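Local coordinates for uncharacterized protein (PDB 2A2L) that is of unknown function but belongs to the HbpS-like family of haem-degrading proteins, and so may bind or break down haem, at residues Q10-T13 and L14-Q18; K26-E30 and I31-V35. All coordinates share one frame; numbering follows the deposited sequence.

Contact 1 (Q10-T13 and L14-Q18); sequences QTIT and LAAAQ
With chi1 at 57°, the hydroxyl of Thr13 sits between its own backbone N and carbonyl carbon, a position that turns OG1 forward to the first turn of the helix and leaves CG2 anti to the carbonyl carbon. There Thr13 OG1 accepts from Ala16 N at 3.3 Å, a rather long bond but nearly straight, with 173° at the hydrogen. Two methyls of this turn also touch the oxygen, Ala15 CB and Ala16 CB each lying 3.6 Å from Thr13 OG1. Thr13 is thus the N-cap of helix 14-30, directly after strand 6-12, and its side chain takes up one of the amide N-H groups that a first helical turn leaves without a carbonyl acceptor. The regular helical pattern begins at the same residue: Ala17 N donates to Thr13 O over 3.0 Å, coming in 25° off the carbonyl plane, while Ala17 CB rests 3.4 Å from that oxygen. Ile12 adds an apolar contact. Its CB bond does not aim at the helix, but the CG1 branch, anti to the backbone N, swings the end of the chain against it, and Ile12 CG1 meets Ala16 CB at 3.8 Å with CD1 alongside. Beyond the turn, Ile12 also packs on Val39 of strand 36-41 and Ile117 of strand 116-123. The capping hydroxyl has a further and stronger partner in Asn4 O of a second subunit, whose strand pairs antiparallel with Gln10 and Thr11 and carries the sheet across the interface. A third subunit supplies Asp53, whose carboxylate accepts from Leu14 N, another amide of the opening turn.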
ATOM      1  N   GLN A  10     -21.056  -5.455  24.844  1.00 34.51           N
ATOM      2  CA  GLN A  10     -21.677  -6.480  24.040  1.00 34.34           C
ATOM      3  C   GLN A  10     -21.185  -6.472  22.585  1.00 34.19           C
ATOM      4  O   GLN A  10     -21.083  -5.426  21.958  1.00 34.11           O
ATOM      5  CB  GLN A  10     -23.184  -6.303  24.095  1.00 34.34           C
ATOM      6  CG  GLN A  10     -23.935  -7.608  24.059  1.00 34.46           C
ATOM      7  CD  GLN A  10     -24.206  -8.189  25.429  1.00 55.92           C
ATOM      8  OE1 GLN A  10     -24.577  -9.364  25.553  1.00 52.22           O
ATOM      9  NE2 GLN A  10     -24.026  -7.371  26.471  1.00 57.73           N
ATOM     10  N   THR A  11     -20.864  -7.661  22.084  1.00 34.00           N
ATOM     11  CA  THR A  11     -20.505  -7.879  20.696  1.00 33.82           C
ATOM     12  C   THR A  11     -21.564  -8.768  20.007  1.00 33.68           C
ATOM     13  O   THR A  11     -22.127  -9.671  20.626  1.00 33.68           O
ATOM     14  CB  THR A  11     -19.048  -8.451  20.576  1.00 33.85           C
ATOM     15  OG1 THR A  11     -18.577  -8.362  19.215  1.00 33.90           O
ATOM     16  CG2 THR A  11     -18.946  -9.896  21.075  1.00 33.87           C
ATOM     17  N   ILE A  12     -21.859  -8.497  18.744  1.00 33.46           N
ATOM     18  CA  ILE A  12     -22.698  -9.410  17.958  1.00 33.23           C
ATOM     19  C   ILE A  12     -21.921 -10.706  17.636  1.00 33.11           C
ATOM     20  O   ILE A  12     -20.681 -10.733  17.676  1.00 33.08           O
ATOM     21  CB  ILE A  12     -23.327  -8.716  16.680  1.00 33.23           C
ATOM     22  CG1 ILE A  12     -24.475  -9.552  16.086  1.00 33.31           C
ATOM     23  CG2 ILE A  12     -22.273  -8.378  15.631  1.00 33.12           C
ATOM     24  CD1 ILE A  12     -25.443  -8.793  15.153  1.00 33.10           C
ATOM     25  N   THR A  13     -22.663 -11.771  17.346  1.00 32.89           N
ATOM     26  CA  THR A  13     -22.115 -13.102  17.180  1.00 32.72           C
ATOM     27  C   THR A  13     -22.226 -13.570  15.727  1.00 32.67           C
ATOM     28  O   THR A  13     -22.946 -12.984  14.915  1.00 32.63           O
ATOM     29  CB  THR A  13     -22.864 -14.127  18.071  1.00 32.80           C
ATOM     30  OG1 THR A  13     -24.267 -14.094  17.761  1.00 32.64           O
ATOM     31  CG2 THR A  13     -22.636 -13.827  19.569  1.00 32.64           C
ATOM     32  N   LEU A  14     -21.507 -14.636  15.415  1.00 32.48           N
ATOM     33  CA  LEU A  14     -21.674 -15.325  14.165  1.00 32.36           C
ATOM     34  C   LEU A  14     -23.101 -15.886  14.026  1.00 32.29           C
ATOM     35  O   LEU A  14     -23.733 -15.752  12.981  1.00 32.28           O
ATOM     36  CB  LEU A  14     -20.631 -16.437  14.059  1.00 32.34           C
ATOM     37  CG  LEU A  14     -20.716 -17.371  12.859  1.00 32.34           C
ATOM     38  CD1 LEU A  14     -20.730 -16.572  11.568  1.00 38.55           C
ATOM     39  CD2 LEU A  14     -19.542 -18.331  12.893  1.00 33.94           C
ATOM     40  N   ALA A  15     -23.602 -16.508  15.081  1.00 32.15           N
ATOM     41  CA  ALA A  15     -24.973 -17.002  15.088  1.00 32.04           C
ATOM     42  C   ALA A  15     -25.932 -15.993  14.461  1.00 31.94           C
ATOM     43  O   ALA A  15     -26.565 -16.287  13.448  1.00 31.96           O
ATOM     44  CB  ALA A  15     -25.395 -17.325  16.512  1.00 32.01           C
ATOM     45  N   ALA A  16     -26.005 -14.807  15.070  1.00 31.80           N
ATOM     46  CA  ALA A  16     -26.847 -13.687  14.628  1.00 31.65           C
ATOM     47  C   ALA A  16     -26.516 -13.180  13.222  1.00 31.57           C
ATOM     48  O   ALA A  16     -27.416 -12.936  12.421  1.00 31.58           O
ATOM     49  CB  ALA A  16     -26.733 -12.548  15.620  1.00 31.63           C
ATOM     50  N   ALA A  17     -25.222 -13.027  12.937  1.00 31.44           N
ATOM     51  CA  ALA A  17     -24.718 -12.733  11.589  1.00 31.32           C
ATOM     52  C   ALA A  17     -25.280 -13.697  10.568  1.00 31.26           C
ATOM     53  O   ALA A  17     -25.757 -13.280   9.512  1.00 31.31           O
ATOM     54  CB  ALA A  17     -23.193 -12.766  11.560  1.00 31.25           C
ATOM     55  N   GLN A  18     -25.219 -14.986  10.880  1.00 31.19           N
ATOM     56  CA  GLN A  18     -25.635 -16.025   9.949  1.00 31.13           C
ATOM     57  C   GLN A  18     -27.113 -15.930   9.602  1.00 31.11           C
ATOM     58  O   GLN A  18     -27.499 -16.136   8.456  1.00 31.16           O
ATOM     59  CB  GLN A  18     -25.340 -17.390  10.533  1.00 31.07           C
ATOM     60  CG  GLN A  18     -23.993 -17.909  10.171  1.00 30.97           C
ATOM     61  CD  GLN A  18     -23.604 -19.061  11.054  1.00 20.97           C
ATOM     62  OE1 GLN A  18     -24.185 -19.263  12.118  1.00 33.27           O
ATOM     63  NE2 GLN A  18     -22.615 -19.826  10.626  1.00 11.24           N
TER

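Contact 2 (K26-E30 and I31-V35); sequences KKATE and INVAV
Ala28 O accepts from Val33 N at 2.9 Å, and Thr29 O takes a weaker bond from Asn32 N at 3.2 Å. These two bonds form a Schellman motif that ends helix 14-30, with Asn32 as the C-prime residue at positive phi (61°). One step earlier, the last helical bond is made by Ile31 N to Lys27 O (3.2 Å, 160° at the hydrogen). Ile31 CG1, placed between its own backbone N and carbonyl carbon, lies 3.1 Å from Lys27 O, the same acceptor. Thr29 O gains a second donor from a water molecule, which also accepts a weak bond from Asn32 ND2 at 2.7 Å and so links the amide side chain to the helix end. On the flank of the last turn, Lys27 NZ forms a salt bridge with Glu30 OE1 at 2.9 Å, approaching the anti side of the carboxylate from 31° out of its plane. The apolar part is small: Ala28 CB lies 4.1 Å from Val33 CG1 and 4.2 Å from Val35 CG2. Ala28 and Val35 both pack on Leu133 of helix 127-143 and on Met52, whose backbone bonds to Val35, as the chain leaves the helix for strand 36-41.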
ATOM      1  N   LYS A  26     -32.993 -13.470   1.198  1.00 31.43           N
ATOM      2  CA  LYS A  26     -34.343 -13.827   0.820  1.00 31.37           C
ATOM      3  C   LYS A  26     -35.063 -12.586   0.348  1.00 31.29           C
ATOM      4  O   LYS A  26     -35.873 -12.643  -0.574  1.00 31.28           O
ATOM      5  CB  LYS A  26     -35.060 -14.415   2.019  1.00 31.36           C
ATOM      6  CG  LYS A  26     -36.117 -15.431   1.693  1.00 31.49           C
ATOM      7  CD  LYS A  26     -36.979 -15.676   2.935  1.00 50.30           C
ATOM      8  CE  LYS A  26     -38.451 -15.402   2.661  1.00 51.13           C
ATOM      9  NZ  LYS A  26     -39.265 -15.456   3.908  1.00 44.19           N
ATOM     10  N   LYS A  27     -34.765 -11.463   0.985  1.00 31.24           N
ATOM     11  CA  LYS A  27     -35.327 -10.188   0.567  1.00 31.23           C
ATOM     12  C   LYS A  27     -34.734  -9.701  -0.750  1.00 31.22           C
ATOM     13  O   LYS A  27     -35.452  -9.189  -1.606  1.00 31.21           O
ATOM     14  CB  LYS A  27     -35.127  -9.128   1.646  1.00 31.24           C
ATOM     15  CG  LYS A  27     -35.789  -7.784   1.342  1.00 31.20           C
ATOM     16  CD  LYS A  27     -37.286  -7.838   1.518  1.00 35.07           C
ATOM     17  CE  LYS A  27     -37.948  -6.681   0.799  1.00 35.53           C
ATOM     18  NZ  LYS A  27     -39.378  -6.997   0.496  1.00 40.95           N
ATOM     19  N   ALA A  28     -33.420  -9.852  -0.899  1.00 31.20           N
ATOM     20  CA  ALA A  28     -32.741  -9.402  -2.094  1.00 31.18           C
ATOM     21  C   ALA A  28     -33.316 -10.166  -3.282  1.00 31.21           C
ATOM     22  O   ALA A  28     -33.506  -9.605  -4.358  1.00 31.18           O
ATOM     23  CB  ALA A  28     -31.267  -9.627  -1.978  1.00 31.14           C
ATOM     24  N   THR A  29     -33.623 -11.444  -3.060  1.00 31.19           N
ATOM     25  CA  THR A  29     -34.118 -12.301  -4.124  1.00 31.22           C
ATOM     26  C   THR A  29     -35.453 -11.881  -4.739  1.00 31.08           C
ATOM     27  O   THR A  29     -35.605 -11.893  -5.970  1.00 31.13           O
ATOM     28  CB  THR A  29     -34.065 -13.766  -3.717  1.00 31.21           C
ATOM     29  OG1 THR A  29     -32.914 -14.362  -4.337  1.00 31.50           O
ATOM     30  CG2 THR A  29     -35.354 -14.542  -4.110  1.00 31.42           C
ATOM     31  N   GLU A  30     -36.381 -11.451  -3.891  1.00 30.95           N
ATOM     32  CA  GLU A  30     -37.719 -11.029  -4.321  1.00 30.81           C
ATOM     33  C   GLU A  30     -37.823  -9.574  -4.824  1.00 30.65           C
ATOM     34  O   GLU A  30     -38.787  -9.212  -5.531  1.00 30.67           O
ATOM     35  CB  GLU A  30     -38.731 -11.266  -3.194  1.00 30.83           C
ATOM     36  CG  GLU A  30     -38.263 -10.794  -1.836  1.00 30.82           C
ATOM     37  CD  GLU A  30     -39.379 -10.759  -0.802  1.00 31.12           C
ATOM     38  OE1 GLU A  30     -39.915  -9.650  -0.527  1.00 47.72           O
ATOM     39  OE2 GLU A  30     -39.712 -11.845  -0.258  1.00 44.54           O
ATOM     40  N   ILE A  31     -36.856  -8.735  -4.458  1.00 30.40           N
ATOM     41  CA  ILE A  31     -36.681  -7.461  -5.161  1.00 30.15           C
ATOM     42  C   ILE A  31     -35.654  -7.554  -6.300  1.00 29.95           C
ATOM     43  O   ILE A  31     -35.177  -6.524  -6.811  1.00 29.89           O
ATOM     44  CB  ILE A  31     -36.380  -6.268  -4.218  1.00 30.16           C
ATOM     45  CG1 ILE A  31     -35.231  -6.586  -3.262  1.00 30.22           C
ATOM     46  CG2 ILE A  31     -37.625  -5.849  -3.489  1.00 30.14           C
ATOM     47  CD1 ILE A  31     -34.356  -5.382  -2.928  1.00 36.58           C
ATOM     48  N   ASN A  32     -35.335  -8.804  -6.663  1.00 29.64           N
ATOM     49  CA  ASN A  32     -34.641  -9.174  -7.896  1.00 29.32           C
ATOM     50  C   ASN A  32     -33.262  -8.575  -7.997  1.00 29.08           C
ATOM     51  O   ASN A  32     -32.914  -7.993  -9.026  1.00 29.04           O
ATOM     52  CB  ASN A  32     -35.448  -8.790  -9.132  1.00 29.35           C
ATOM     53  CG  ASN A  32     -36.445  -9.857  -9.530  1.00 29.56           C
ATOM     54  OD1 ASN A  32     -37.582  -9.543  -9.883  1.00 45.07           O
ATOM     55  ND2 ASN A  32     -36.025 -11.126  -9.493  1.00 41.37           N
ATOM     56  N   VAL A  33     -32.485  -8.712  -6.925  1.00 28.72           N
ATOM     57  CA  VAL A  33     -31.151  -8.143  -6.880  1.00 28.35           C
ATOM     58  C   VAL A  33     -30.149  -9.105  -6.212  1.00 28.07           C
ATOM     59  O   VAL A  33     -30.500  -9.850  -5.313  1.00 28.06           O
ATOM     60  CB  VAL A  33     -31.166  -6.670  -6.284  1.00 28.37           C
ATOM     61  CG1 VAL A  33     -31.316  -6.655  -4.763  1.00 28.37           C
ATOM     62  CG2 VAL A  33     -29.918  -5.877  -6.712  1.00 28.46           C
ATOM     63  N   ALA A  34     -28.902  -9.087  -6.667  1.00 27.68           N
ATOM     64  CA  ALA A  34     -27.831  -9.870  -6.060  1.00 27.26           C
ATOM     65  C   ALA A  34     -26.842  -8.977  -5.318  1.00 27.00           C
ATOM     66  O   ALA A  34     -26.213  -8.098  -5.910  1.00 26.96           O
ATOM     67  CB  ALA A  34     -27.114 -10.661  -7.110  1.00 27.28           C
ATOM     68  N   VAL A  35     -26.697  -9.213  -4.017  1.00 26.61           N
ATOM     69  CA  VAL A  35     -25.831  -8.373  -3.195  1.00 26.18           C
ATOM     70  C   VAL A  35     -24.729  -9.123  -2.454  1.00 25.95           C
ATOM     71  O   VAL A  35     -24.846 -10.316  -2.209  1.00 25.86           O
ATOM     72  CB  VAL A  35     -26.637  -7.500  -2.219  1.00 26.20           C
ATOM     73  CG1 VAL A  35     -27.626  -6.611  -2.976  1.00 26.07           C
ATOM     74  CG2 VAL A  35     -27.326  -8.340  -1.181  1.00 26.10           C
TER
HETATM   75  O   HOH W   1     -36.692 -13.581  -8.483  1.00 54.03           O

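Overall arrangement
Contacts 1 and 2 mark the two ends of helix 14-30, their centres 22 Å apart and their nearest atoms about 9 Å apart without touching. Contact 1 is largely buried, enclosed by the sheet and two other subunits; contact 2 is only partly buried, lies farther from the centre of the chain and meets no other chain of the assembly. The chemistry follows from the helix ends: at the N-terminus a side-chain hydroxyl and a carboxylate of another subunit receive N-H groups, whereas at the C-terminus backbone amides and a water serve carbonyl oxygens. Of the two, contact 2 alone has a salt bridge, and it lies within segment 26-30, along the helix.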